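Local coordinates for Serine/threonine-protein kinase PknI (Mycobacterium tuberculosis, PDB 5XLL), which phosphorylates proteins on serine and threonine and slows mycobacterial growth within the infected host, the part described here being its extracellular sensor domain, at residues Ala37-Cys42 with Val152-Pro157; Leu48-Met53 with Pro69-Phe74; Glu84-Pro89 with Gln100-Leu105. All coordinates share one frame; numbering follows the deposited sequence.

Interaction 1 of 3, residues Ala37-Cys42 with Val152-Pro157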
ATOM      1  N   ALA B  37      21.857  10.884   0.775  1.00 44.33           N
ATOM      2  CA  ALA B  37      22.793  10.384   1.777  1.00 47.79           C
ATOM      3  C   ALA B  37      21.997   9.678   2.877  1.00 46.20           C
ATOM      4  O   ALA B  37      21.321  10.349   3.662  1.00 43.19           O
ATOM      5  CB  ALA B  37      23.596  11.537   2.371  1.00 51.13           C
ATOM      6  N   PHE B  38      22.079   8.345   2.944  1.00 38.49           N
ATOM      7  CA  PHE B  38      21.331   7.579   3.955  1.00 40.91           C
ATOM      8  C   PHE B  38      22.151   7.172   5.174  1.00 42.19           C
ATOM      9  O   PHE B  38      23.353   6.900   5.078  1.00 47.91           O
ATOM     10  CB  PHE B  38      20.769   6.290   3.347  1.00 39.34           C
ATOM     11  CG  PHE B  38      19.413   6.438   2.703  1.00 40.23           C
ATOM     12  CD1 PHE B  38      19.293   6.796   1.371  1.00 38.87           C
ATOM     13  CD2 PHE B  38      18.247   6.165   3.429  1.00 42.16           C
ATOM     14  CE1 PHE B  38      18.008   6.893   0.769  1.00 35.35           C
ATOM     15  CE2 PHE B  38      16.973   6.269   2.837  1.00 37.00           C
ATOM     16  CZ  PHE B  38      16.863   6.624   1.516  1.00 39.33           C
ATOM     17  N   ARG B  39      21.470   7.071   6.307  1.00 44.95           N
ATOM     18  CA  ARG B  39      22.061   6.553   7.521  1.00 48.82           C
ATOM     19  C   ARG B  39      20.983   5.777   8.289  1.00 52.36           C
ATOM     20  O   ARG B  39      19.824   6.200   8.310  1.00 48.44           O
ATOM     21  CB  ARG B  39      22.601   7.723   8.345  1.00 53.28           C
ATOM     22  CG  ARG B  39      22.699   7.490   9.848  1.00 53.17           C
ATOM     23  CD  ARG B  39      23.114   8.785  10.535  1.00 64.15           C
ATOM     24  NE  ARG B  39      22.936   8.700  11.979  1.00 68.70           N
ATOM     25  CZ  ARG B  39      23.274   9.651  12.844  1.00 73.45           C
ATOM     26  NH1 ARG B  39      23.828  10.782  12.416  1.00 65.40           N
ATOM     27  NH2 ARG B  39      23.060   9.464  14.144  1.00 75.04           N
ATOM     28  N   THR B  40      21.355   4.651   8.909  1.00 53.78           N
ATOM     29  CA  THR B  40      20.370   3.770   9.574  1.00 53.76           C
ATOM     30  C   THR B  40      20.648   3.575  11.062  1.00 57.60           C
ATOM     31  O   THR B  40      21.802   3.385  11.466  1.00 59.84           O
ATOM     32  CB  THR B  40      20.342   2.349   8.939  1.00 54.79           C
ATOM     33  OG1 THR B  40      20.094   2.440   7.530  1.00 49.27           O
ATOM     34  CG2 THR B  40      19.263   1.468   9.600  1.00 59.77           C
ATOM     35  N   SER B  41      19.592   3.592  11.872  1.00 63.66           N
ATOM     36  CA  SER B  41      19.709   3.282  13.299  1.00 72.81           C
ATOM     37  C   SER B  41      18.715   2.200  13.718  1.00 76.37           C
ATOM     38  O   SER B  41      17.503   2.443  13.755  1.00 72.48           O
ATOM     39  CB  SER B  41      19.480   4.531  14.153  1.00 69.24           C
ATOM     40  OG  SER B  41      20.377   5.576  13.805  1.00 73.22           O
ATOM     41  N   CYS B  42      19.246   1.018  14.042  1.00 82.99           N
ATOM     42  CA  CYS B  42      18.447  -0.145  14.435  1.00 87.32           C
ATOM     43  C   CYS B  42      18.514  -0.413  15.940  1.00 97.20           C
ATOM     44  O   CYS B  42      19.594  -0.681  16.478  1.00 95.11           O
ATOM     45  CB  CYS B  42      18.953  -1.404  13.724  1.00 85.35           C
ATOM     46  SG  CYS B  42      18.625  -1.521  11.952  1.00 85.86           S
ATOM     47  N   VAL B 152      28.704  16.113   4.101  1.00 59.77           N
ATOM     48  CA  VAL B 152      27.251  15.955   4.317  1.00 52.61           C
ATOM     49  C   VAL B 152      26.883  15.194   5.591  1.00 53.05           C
ATOM     50  O   VAL B 152      27.282  14.045   5.785  1.00 51.61           O
ATOM     51  CB  VAL B 152      26.565  15.249   3.111  1.00 48.36           C
ATOM     52  CG1 VAL B 152      25.113  14.886   3.431  1.00 42.03           C
ATOM     53  CG2 VAL B 152      26.628  16.119   1.876  1.00 47.53           C
ATOM     54  N   THR B 153      26.103  15.834   6.452  1.00 61.36           N
ATOM     55  CA  THR B 153      25.638  15.174   7.666  1.00 62.00           C
ATOM     56  C   THR B 153      24.306  14.497   7.371  1.00 59.90           C
ATOM     57  O   THR B 153      23.542  14.963   6.522  1.00 58.34           O
ATOM     58  CB  THR B 153      25.388  16.187   8.800  1.00 61.64           C
ATOM     59  OG1 THR B 153      24.010  16.584   8.785  1.00 70.48           O
ATOM     60  CG2 THR B 153      26.266  17.427   8.626  1.00 66.49           C
ATOM     61  N   VAL B 154      24.018  13.404   8.062  1.00 46.93           N
ATOM     62  CA  VAL B 154      22.661  12.911   8.095  1.00 49.08           C
ATOM     63  C   VAL B 154      22.227  12.895   9.547  1.00 48.81           C
ATOM     64  O   VAL B 154      22.972  12.430  10.412  1.00 55.45           O
ATOM     65  CB  VAL B 154      22.539  11.525   7.440  1.00 48.41           C
ATOM     66  CG1 VAL B 154      21.088  11.048   7.473  1.00 42.91           C
ATOM     67  CG2 VAL B 154      23.050  11.599   6.012  1.00 44.95           C
ATOM     68  N   PRO B 155      21.033  13.431   9.831  1.00 45.52           N
ATOM     69  CA  PRO B 155      20.600  13.436  11.235  1.00 51.15           C
ATOM     70  C   PRO B 155      20.339  12.015  11.701  1.00 59.41           C
ATOM     71  O   PRO B 155      20.168  11.124  10.854  1.00 55.16           O
ATOM     72  CB  PRO B 155      19.262  14.195  11.200  1.00 52.01           C
ATOM     73  CG  PRO B 155      19.194  14.840   9.829  1.00 52.68           C
ATOM     74  CD  PRO B 155      20.010  13.974   8.918  1.00 43.73           C
ATOM     75  N   ASP B 156      20.321  11.813  13.019  1.00 73.85           N
ATOM     76  CA  ASP B 156      19.955  10.538  13.638  1.00 76.22           C
ATOM     77  C   ASP B 156      18.464  10.256  13.429  1.00 75.45           C
ATOM     78  O   ASP B 156      17.629  11.086  13.789  1.00 76.32           O
ATOM     79  CB  ASP B 156      20.278  10.603  15.134  1.00 81.80           C
ATOM     80  CG  ASP B 156      19.579   9.523  15.935  1.00 87.61           C
ATOM     81  OD1 ASP B 156      18.562   9.827  16.611  1.00 89.08           O
ATOM     82  OD2 ASP B 156      20.045   8.362  15.881  1.00 87.29           O
ATOM     83  N   PRO B 157      18.125   9.099  12.825  1.00 69.51           N
ATOM     84  CA  PRO B 157      16.712   8.784  12.541  1.00 67.58           C
ATOM     85  C   PRO B 157      15.796   8.924  13.772  1.00 74.72           C
ATOM     86  O   PRO B 157      14.671   9.431  13.647  1.00 75.98           O
ATOM     87  CB  PRO B 157      16.766   7.327  12.074  1.00 64.97           C
ATOM     88  CG  PRO B 157      18.141   7.162  11.487  1.00 63.68           C
ATOM     89  CD  PRO B 157      19.053   8.104  12.244  1.00 67.10           C
TER

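Interaction 2 of 3, residues Leu48-Met53 with Pro69-Phe74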
ATOM      1  N   LEU B  48      15.187   2.405  11.863  1.00 62.08           N
ATOM      2  CA  LEU B  48      14.804   3.616  11.143  1.00 54.42           C
ATOM      3  C   LEU B  48      15.946   4.031  10.227  1.00 47.85           C
ATOM      4  O   LEU B  48      17.113   3.783  10.533  1.00 48.23           O
ATOM      5  CB  LEU B  48      14.492   4.756  12.115  1.00 52.98           C
ATOM      6  CG  LEU B  48      13.427   4.488  13.170  1.00 61.86           C
ATOM      7  CD1 LEU B  48      13.300   5.642  14.172  1.00 60.68           C
ATOM      8  CD2 LEU B  48      12.107   4.225  12.475  1.00 62.00           C
ATOM      9  N   ALA B  49      15.616   4.647   9.096  1.00 48.09           N
ATOM     10  CA  ALA B  49      16.641   5.261   8.269  1.00 45.14           C
ATOM     11  C   ALA B  49      16.283   6.706   7.982  1.00 47.02           C
ATOM     12  O   ALA B  49      15.096   7.064   7.905  1.00 42.94           O
ATOM     13  CB  ALA B  49      16.841   4.503   6.991  1.00 38.45           C
ATOM     14  N   ALA B  50      17.318   7.532   7.834  1.00 41.57           N
ATOM     15  CA  ALA B  50      17.133   8.930   7.449  1.00 45.83           C
ATOM     16  C   ALA B  50      18.030   9.254   6.267  1.00 39.88           C
ATOM     17  O   ALA B  50      19.102   8.645   6.081  1.00 38.47           O
ATOM     18  CB  ALA B  50      17.405   9.889   8.621  1.00 47.45           C
ATOM     19  N   ALA B  51      17.588  10.215   5.464  1.00 41.18           N
ATOM     20  CA  ALA B  51      18.309  10.557   4.251  1.00 41.14           C
ATOM     21  C   ALA B  51      18.290  12.059   4.012  1.00 46.75           C
ATOM     22  O   ALA B  51      17.234  12.713   4.126  1.00 41.20           O
ATOM     23  CB  ALA B  51      17.728   9.817   3.039  1.00 39.47           C
ATOM     24  N   THR B  52      19.465  12.592   3.670  1.00 38.36           N
ATOM     25  CA  THR B  52      19.602  13.981   3.293  1.00 38.76           C
ATOM     26  C   THR B  52      19.714  14.023   1.781  1.00 33.64           C
ATOM     27  O   THR B  52      20.495  13.274   1.187  1.00 36.36           O
ATOM     28  CB  THR B  52      20.893  14.587   3.896  1.00 41.89           C
ATOM     29  OG1 THR B  52      20.775  14.644   5.322  1.00 41.58           O
ATOM     30  CG2 THR B  52      21.139  15.983   3.327  1.00 36.95           C
HETATM   31  N   MSE B  53      18.963  14.903   1.141  1.00 31.79           N
HETATM   32  CA  MSE B  53      18.998  14.939  -0.310  1.00 36.41           C
HETATM   33  C   MSE B  53      20.246  15.649  -0.835  1.00 38.78           C
HETATM   34  O   MSE B  53      20.659  16.693  -0.310  1.00 38.81           O
HETATM   35  CB  MSE B  53      17.727  15.571  -0.872  1.00 39.50           C
HETATM   36  CG  MSE B  53      17.644  15.456  -2.381  1.00 43.80           C
HETATM   37 SE   MSE B  53      15.973  16.210  -3.074  0.87 60.72          SE
HETATM   38  CE  MSE B  53      16.458  16.110  -4.951  1.00 54.54           C
ATOM     39  N   PRO B  69      14.663  16.112   6.005  1.00 53.72           N
ATOM     40  CA  PRO B  69      15.291  14.780   5.980  1.00 51.53           C
ATOM     41  C   PRO B  69      14.265  13.666   5.716  1.00 52.40           C
ATOM     42  O   PRO B  69      13.200  13.616   6.348  1.00 52.13           O
ATOM     43  CB  PRO B  69      15.876  14.628   7.392  1.00 51.82           C
ATOM     44  CG  PRO B  69      16.028  16.026   7.904  1.00 57.90           C
ATOM     45  CD  PRO B  69      14.881  16.801   7.291  1.00 55.05           C
ATOM     46  N   PHE B  70      14.614  12.774   4.798  1.00 50.24           N
ATOM     47  CA  PHE B  70      13.737  11.707   4.366  1.00 49.45           C
ATOM     48  C   PHE B  70      13.717  10.559   5.382  1.00 52.39           C
ATOM     49  O   PHE B  70      14.699   9.824   5.539  1.00 50.68           O
ATOM     50  CB  PHE B  70      14.222  11.208   3.002  1.00 51.21           C
ATOM     51  CG  PHE B  70      13.276  10.268   2.321  1.00 50.19           C
ATOM     52  CD1 PHE B  70      11.921  10.307   2.589  1.00 55.34           C
ATOM     53  CD2 PHE B  70      13.748   9.337   1.417  1.00 46.74           C
ATOM     54  CE1 PHE B  70      11.047   9.432   1.947  1.00 57.95           C
ATOM     55  CE2 PHE B  70      12.885   8.456   0.780  1.00 52.88           C
ATOM     56  CZ  PHE B  70      11.532   8.502   1.049  1.00 51.71           C
ATOM     57  N   LEU B  71      12.594  10.400   6.067  1.00 41.72           N
ATOM     58  CA  LEU B  71      12.477   9.370   7.081  1.00 42.58           C
ATOM     59  C   LEU B  71      11.845   8.092   6.515  1.00 46.81           C
ATOM     60  O   LEU B  71      10.764   8.133   5.924  1.00 46.99           O
ATOM     61  CB  LEU B  71      11.643   9.883   8.261  1.00 51.94           C
ATOM     62  CG  LEU B  71      12.160   9.601   9.685  1.00 62.37           C
ATOM     63  CD1 LEU B  71      11.600   8.308  10.263  1.00 59.40           C
ATOM     64  CD2 LEU B  71      13.691   9.577   9.705  1.00 61.54           C
HETATM   65  N   MSE B  72      12.516   6.962   6.714  1.00 38.99           N
HETATM   66  CA  MSE B  72      11.955   5.667   6.357  1.00 48.26           C
HETATM   67  C   MSE B  72      12.027   4.724   7.544  1.00 51.73           C
HETATM   68  O   MSE B  72      12.985   4.756   8.323  1.00 52.02           O
HETATM   69  CB  MSE B  72      12.698   5.040   5.174  1.00 40.61           C
HETATM   70  CG  MSE B  72      12.694   5.875   3.899  1.00 42.78           C
HETATM   71 SE   MSE B  72      13.244   4.739   2.362  0.87 48.25          SE
HETATM   72  CE  MSE B  72      11.437   3.966   1.999  1.00 37.68           C
ATOM     73  N   GLN B  73      11.011   3.880   7.674  1.00 55.28           N
ATOM     74  CA  GLN B  73      10.965   2.873   8.733  1.00 57.81           C
ATOM     75  C   GLN B  73      10.842   1.470   8.118  1.00 58.37           C
ATOM     76  O   GLN B  73      10.066   1.242   7.166  1.00 55.87           O
ATOM     77  CB  GLN B  73       9.789   3.150   9.668  1.00 60.01           C
ATOM     78  CG  GLN B  73       9.691   2.178  10.832  1.00 74.16           C
ATOM     79  CD  GLN B  73       8.553   2.516  11.788  1.00 85.11           C
ATOM     80  OE1 GLN B  73       7.742   3.413  11.525  1.00 85.59           O
ATOM     81  NE2 GLN B  73       8.492   1.794  12.908  1.00 90.25           N
ATOM     82  N   PHE B  74      11.616   0.531   8.644  1.00 47.71           N
ATOM     83  CA  PHE B  74      11.531  -0.835   8.176  1.00 51.09           C
ATOM     84  C   PHE B  74      10.558  -1.649   9.021  1.00 60.95           C
ATOM     85  O   PHE B  74      10.719  -1.768  10.242  1.00 62.55           O
ATOM     86  CB  PHE B  74      12.895  -1.518   8.182  1.00 50.21           C
ATOM     87  CG  PHE B  74      12.892  -2.851   7.481  1.00 55.37           C
ATOM     88  CD1 PHE B  74      12.603  -4.023   8.182  1.00 59.84           C
ATOM     89  CD2 PHE B  74      13.139  -2.929   6.113  1.00 50.09           C
ATOM     90  CE1 PHE B  74      12.577  -5.259   7.534  1.00 59.92           C
ATOM     91  CE2 PHE B  74      13.107  -4.158   5.451  1.00 54.29           C
ATOM     92  CZ  PHE B  74      12.832  -5.328   6.164  1.00 55.13           C
TER

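Interaction 3 of 3, residues Glu84-Pro89 with Gln100-Leu105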
ATOM      1  N   GLU B  84       3.098  11.728   2.942  1.00 58.93           N
ATOM      2  CA  GLU B  84       3.134  13.185   2.922  1.00 64.46           C
ATOM      3  C   GLU B  84       1.854  13.671   2.284  1.00 65.21           C
ATOM      4  O   GLU B  84       1.545  13.305   1.148  1.00 62.61           O
ATOM      5  CB  GLU B  84       4.299  13.711   2.078  1.00 62.66           C
ATOM      6  CG  GLU B  84       5.636  13.058   2.334  1.00 73.32           C
ATOM      7  CD  GLU B  84       6.481  13.838   3.315  1.00 82.41           C
ATOM      8  OE1 GLU B  84       7.699  13.545   3.404  1.00 84.96           O
ATOM      9  OE2 GLU B  84       5.926  14.733   3.997  1.00 81.49           O
ATOM     10  N   THR B  85       1.115  14.504   3.001  1.00 66.93           N
ATOM     11  CA  THR B  85      -0.059  15.126   2.417  1.00 67.55           C
ATOM     12  C   THR B  85       0.396  16.217   1.458  1.00 69.71           C
ATOM     13  O   THR B  85       0.954  17.243   1.861  1.00 74.90           O
ATOM     14  CB  THR B  85      -1.051  15.660   3.488  1.00 65.45           C
ATOM     15  OG1 THR B  85      -1.631  14.544   4.173  1.00 62.50           O
ATOM     16  CG2 THR B  85      -2.169  16.460   2.831  1.00 68.83           C
ATOM     17  N   VAL B  86       0.171  15.964   0.175  1.00 66.92           N
ATOM     18  CA  VAL B  86       0.594  16.866  -0.885  1.00 68.64           C
ATOM     19  C   VAL B  86      -0.618  17.332  -1.687  1.00 73.68           C
ATOM     20  O   VAL B  86      -1.461  16.520  -2.103  1.00 68.90           O
ATOM     21  CB  VAL B  86       1.576  16.162  -1.844  1.00 66.41           C
ATOM     22  CG1 VAL B  86       2.123  17.142  -2.854  1.00 66.40           C
ATOM     23  CG2 VAL B  86       2.699  15.501  -1.065  1.00 65.54           C
ATOM     24  N   GLN B  87      -0.717  18.642  -1.885  1.00 78.29           N
ATOM     25  CA  GLN B  87      -1.696  19.185  -2.813  1.00 78.63           C
ATOM     26  C   GLN B  87      -1.133  19.028  -4.213  1.00 82.74           C
ATOM     27  O   GLN B  87       0.080  19.161  -4.424  1.00 81.08           O
ATOM     28  CB  GLN B  87      -1.988  20.659  -2.515  1.00 84.91           C
ATOM     29  CG  GLN B  87      -2.977  20.866  -1.375  1.00 84.14           C
ATOM     30  CD  GLN B  87      -4.381  20.401  -1.734  1.00 82.93           C
ATOM     31  OE1 GLN B  87      -4.860  20.642  -2.848  1.00 82.72           O
ATOM     32  NE2 GLN B  87      -5.049  19.736  -0.791  1.00 77.56           N
ATOM     33  N   PHE B  88      -2.018  18.729  -5.162  1.00104.63           N
ATOM     34  CA  PHE B  88      -1.621  18.461  -6.540  1.00101.92           C
ATOM     35  C   PHE B  88      -2.569  19.201  -7.454  1.00101.55           C
ATOM     36  O   PHE B  88      -3.792  19.011  -7.376  1.00 99.45           O
ATOM     37  CB  PHE B  88      -1.730  16.965  -6.841  1.00 98.43           C
ATOM     38  CG  PHE B  88      -0.549  16.398  -7.570  1.00105.47           C
ATOM     39  CD1 PHE B  88       0.544  17.200  -7.888  1.00111.78           C
ATOM     40  CD2 PHE B  88      -0.525  15.052  -7.937  1.00106.52           C
ATOM     41  CE1 PHE B  88       1.645  16.669  -8.559  1.00118.36           C
ATOM     42  CE2 PHE B  88       0.569  14.508  -8.604  1.00111.63           C
ATOM     43  CZ  PHE B  88       1.658  15.321  -8.918  1.00117.15           C
ATOM     44  N   PRO B  89      -2.024  20.046  -8.329  1.00 85.14           N
ATOM     45  CA  PRO B  89      -2.929  20.649  -9.308  1.00 86.55           C
ATOM     46  C   PRO B  89      -3.442  19.565 -10.260  1.00 78.51           C
ATOM     47  O   PRO B  89      -2.857  18.465 -10.333  1.00 71.24           O
ATOM     48  CB  PRO B  89      -2.033  21.660 -10.038  1.00 86.94           C
ATOM     49  CG  PRO B  89      -0.650  21.091  -9.916  1.00 88.26           C
ATOM     50  CD  PRO B  89      -0.616  20.421  -8.558  1.00 91.98           C
ATOM     51  N   GLN B 100      -6.058  18.874  -6.083  1.00 62.71           N
ATOM     52  CA  GLN B 100      -6.632  17.787  -5.305  1.00 55.28           C
ATOM     53  C   GLN B 100      -5.680  17.357  -4.205  1.00 57.73           C
ATOM     54  O   GLN B 100      -4.462  17.432  -4.360  1.00 60.32           O
ATOM     55  CB  GLN B 100      -6.988  16.592  -6.205  1.00 49.11           C
ATOM     56  CG  GLN B 100      -5.801  16.008  -6.993  1.00 52.28           C
ATOM     57  CD  GLN B 100      -6.239  15.060  -8.107  1.00 49.30           C
ATOM     58  OE1 GLN B 100      -7.424  14.758  -8.243  1.00 46.20           O
ATOM     59  NE2 GLN B 100      -5.284  14.605  -8.913  1.00 40.68           N
ATOM     60  N   ALA B 101      -6.250  16.911  -3.088  1.00 65.27           N
ATOM     61  CA  ALA B 101      -5.467  16.481  -1.938  1.00 66.73           C
ATOM     62  C   ALA B 101      -4.959  15.072  -2.180  1.00 57.45           C
ATOM     63  O   ALA B 101      -5.755  14.162  -2.443  1.00 49.10           O
ATOM     64  CB  ALA B 101      -6.314  16.521  -0.666  1.00 63.02           C
ATOM     65  N   THR B 102      -3.640  14.904  -2.076  1.00 52.04           N
ATOM     66  CA  THR B 102      -2.995  13.607  -2.265  1.00 48.76           C
ATOM     67  C   THR B 102      -2.130  13.188  -1.083  1.00 46.08           C
ATOM     68  O   THR B 102      -1.546  14.022  -0.397  1.00 52.94           O
ATOM     69  CB  THR B 102      -2.100  13.584  -3.531  1.00 47.82           C
ATOM     70  OG1 THR B 102      -0.949  14.419  -3.329  1.00 53.00           O
ATOM     71  CG2 THR B 102      -2.872  14.070  -4.729  1.00 48.14           C
ATOM     72  N   THR B 103      -2.045  11.886  -0.852  1.00 55.29           N
ATOM     73  CA  THR B 103      -1.077  11.349   0.089  1.00 55.70           C
ATOM     74  C   THR B 103      -0.006  10.609  -0.728  1.00 58.30           C
ATOM     75  O   THR B 103      -0.351   9.844  -1.643  1.00 49.42           O
ATOM     76  CB  THR B 103      -1.774  10.421   1.092  1.00 54.92           C
ATOM     77  OG1 THR B 103      -2.210  11.194   2.222  1.00 67.26           O
ATOM     78  CG2 THR B 103      -0.853   9.327   1.564  1.00 59.12           C
ATOM     79  N   GLN B 104       1.276  10.869  -0.440  1.00 60.19           N
ATOM     80  CA  GLN B 104       2.381  10.178  -1.127  1.00 55.52           C
ATOM     81  C   GLN B 104       3.380   9.547  -0.184  1.00 53.89           C
ATOM     82  O   GLN B 104       3.777  10.160   0.801  1.00 57.62           O
ATOM     83  CB  GLN B 104       3.156  11.139  -2.020  1.00 55.49           C
ATOM     84  CG  GLN B 104       2.292  11.957  -2.936  1.00 59.72           C
ATOM     85  CD  GLN B 104       3.117  12.906  -3.773  1.00 65.24           C
ATOM     86  OE1 GLN B 104       4.352  12.938  -3.657  1.00 67.19           O
ATOM     87  NE2 GLN B 104       2.445  13.687  -4.627  1.00 64.40           N
ATOM     88  N   LEU B 105       3.815   8.335  -0.512  1.00 49.18           N
ATOM     89  CA  LEU B 105       4.921   7.697   0.195  1.00 47.04           C
ATOM     90  C   LEU B 105       5.762   6.867  -0.765  1.00 48.95           C
ATOM     91  O   LEU B 105       5.388   6.684  -1.935  1.00 44.98           O
ATOM     92  CB  LEU B 105       4.419   6.814   1.330  1.00 54.15           C
ATOM     93  CG  LEU B 105       3.372   5.734   1.023  1.00 54.13           C
ATOM     94  CD1 LEU B 105       3.922   4.566   0.207  1.00 51.69           C
ATOM     95  CD2 LEU B 105       2.751   5.226   2.339  1.00 57.30           C
TER

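Interaction 1 of 3, residues Ala37-Cys42 with Val152-Pro157
Arg39 reaches from strand 36-42 across the loop segment 152-157. Its CB rests against CG1 of Val154 at 3.8 Å. From there the chain runs extended, with CG anti to the backbone N (chi1 154°), which carries CD past the carbonyl oxygens of Val154 and Pro155. NE passes near CD of Pro157. The guanidinium then lies along the loop backbone, with CA of Asp156 3.3 Å above the Arg39 guanidinium plane, toward its rim. At the tip the two nitrogens part. Arg39 NH1 gives a weak, bent hydrogen bond to Val154 O (2.7 Å, 120° at the hydrogen). Arg39 NH2 makes a long salt bridge to Asp156 OD2 at 3.6 Å, the guanidinium and carboxylate planes 59° apart. The same OD2 takes a weak hydrogen bond from Ser41 OG, which also lies 3.3 Å from Pro157 CD. At the other end, Ala37 CB meets Val154 CG2 at 3.7 Å and also touches Val152. The loop, which follows strand 135-142, thus runs along strand 36-42. That strand, at the edge of the sheet within this chain, bonds to strand 47-53, and Pro155 and Pro157 reach over to Thr52 and Leu48.

Interaction 2 of 3, residues Leu48-Met53 with Pro69-Phe74
Ala49 and Met72 face each other as a hydrogen-bonded pair of two antiparallel strands whose axes approach to 4.7 Å and run at 158° to one another. Both bonds of this pair are almost perfectly straight: Ala49 N to Met72 O at 2.7 Å and Met72 N to Ala49 O at 2.8 Å. Farther along, Phe70 N donates to Ala51 O at 2.7 Å, whereas the return bond from Ala51 N to Phe70 O is weak and bent to 124°. Phe70 O also receives a close CA-H contact from Ala50, 3.2 Å from its CA.

Three successive alanines, Ala49 to Ala51, keep the first strand slim, and the larger side chains come mainly from the second. On the face of Leu48 and Gln73, the two side chains lie side by side and point the same way, CD2 of Leu48 touching CG of Gln73 at 3.6 Å. Leu71 bends back toward the partner strand, so that its CD2 packs on Ala50 CB and sits 3.4 Å from Ala49 O. On the other face CB of Ala51 meets CB of Phe70 at 3.8 Å and lies at the edge of the ring, near its plane. With CG anti to the backbone N (chi1 -170°), the Phe70 ring swings away from Ala51, and CG of selenomethionine Met72 lies over one ring face. Trp36 and Trp79 extend this apolar layer from the neighbouring strands. Such antiparallel pairing of consecutive strands, here joined by a long connection without helix or strand, is characteristic of a meandering beta sheet.

Interaction 3 of 3, residues Glu84-Pro89 with Gln100-Leu105
Val86 and Thr102 pair within the beta hairpin of strands 78-91 and 97-110; the antiparallel axes of 84-89 and 100-105 come within 4.5 Å at 140°, an angle that shows a marked twist. Glu84 with Gln104, Val86 with Thr102 and Phe88 with Gln100 are the hydrogen-bonded pairs, each joined by two backbone bonds; Gln100 N to Phe88 O is 2.6 Å. Thr85 with Thr103 and Gln87 with Ala101 alternate with them as non-hydrogen-bonded pairs.

Side chains of the bonded pairs share one face. There the Gln104 chain, extended beyond CG, crosses Val86 at about a right angle: its CD lies 3.8 Å from Val86 CG2, and NE2 comes as near to Val86 CB. Gln104 NE2 also stands over one face of the Phe88 ring, though at 4.5 Å from CE2 this is a loose approach. Thr102 CG2 reaches Phe88 CB at 3.8 Å, and Gln100 CG lies beside Phe88 O. Beyond the hairpin, Gln100 NE2 bonds to Gln131 OE1, while Val122 of strand 116-124 packs on Thr102 and Gln104.

On the opposite face Gln87 bends at chi2 (-68°) and folds back along Ala101, bringing NE2 to 3.5 Å from its CB; OE1 is held by a hydrogen bond from the hairpin residue Thr99.

Back on the face of Val86, the Thr102 backbone N bonds to Val86 O at 2.7 Å. A chi1 of 69° turns Thr102 OG1 toward the same Val86 O; their 2.5 Å separation is shorter than expected, and its exact length is doubtful.

All three contacts involve strands of one antiparallel sheet that follow each other in chain order; only interaction 1 pairs a strand with a loop. Interactions 1 and 2 adjoin, their centres 7 Å apart: they share the border between strands 36-42 and 47-53, where Ala37 N lies 2.8 Å from Thr52 O and Ser41 N 2.8 Å from Leu48 O, both probable hydrogen bonds. Val154 CG1 of the late loop also packs on Ala50 O at 3.4 Å. Interaction 3 lies farther across the sheet, its centre about 19 Å from that of interaction 2 and about 26 Å from that of interaction 1, touching neither. Along the chain, interactions 2 and 3 follow in series, both enclosed between the segments of interaction 1.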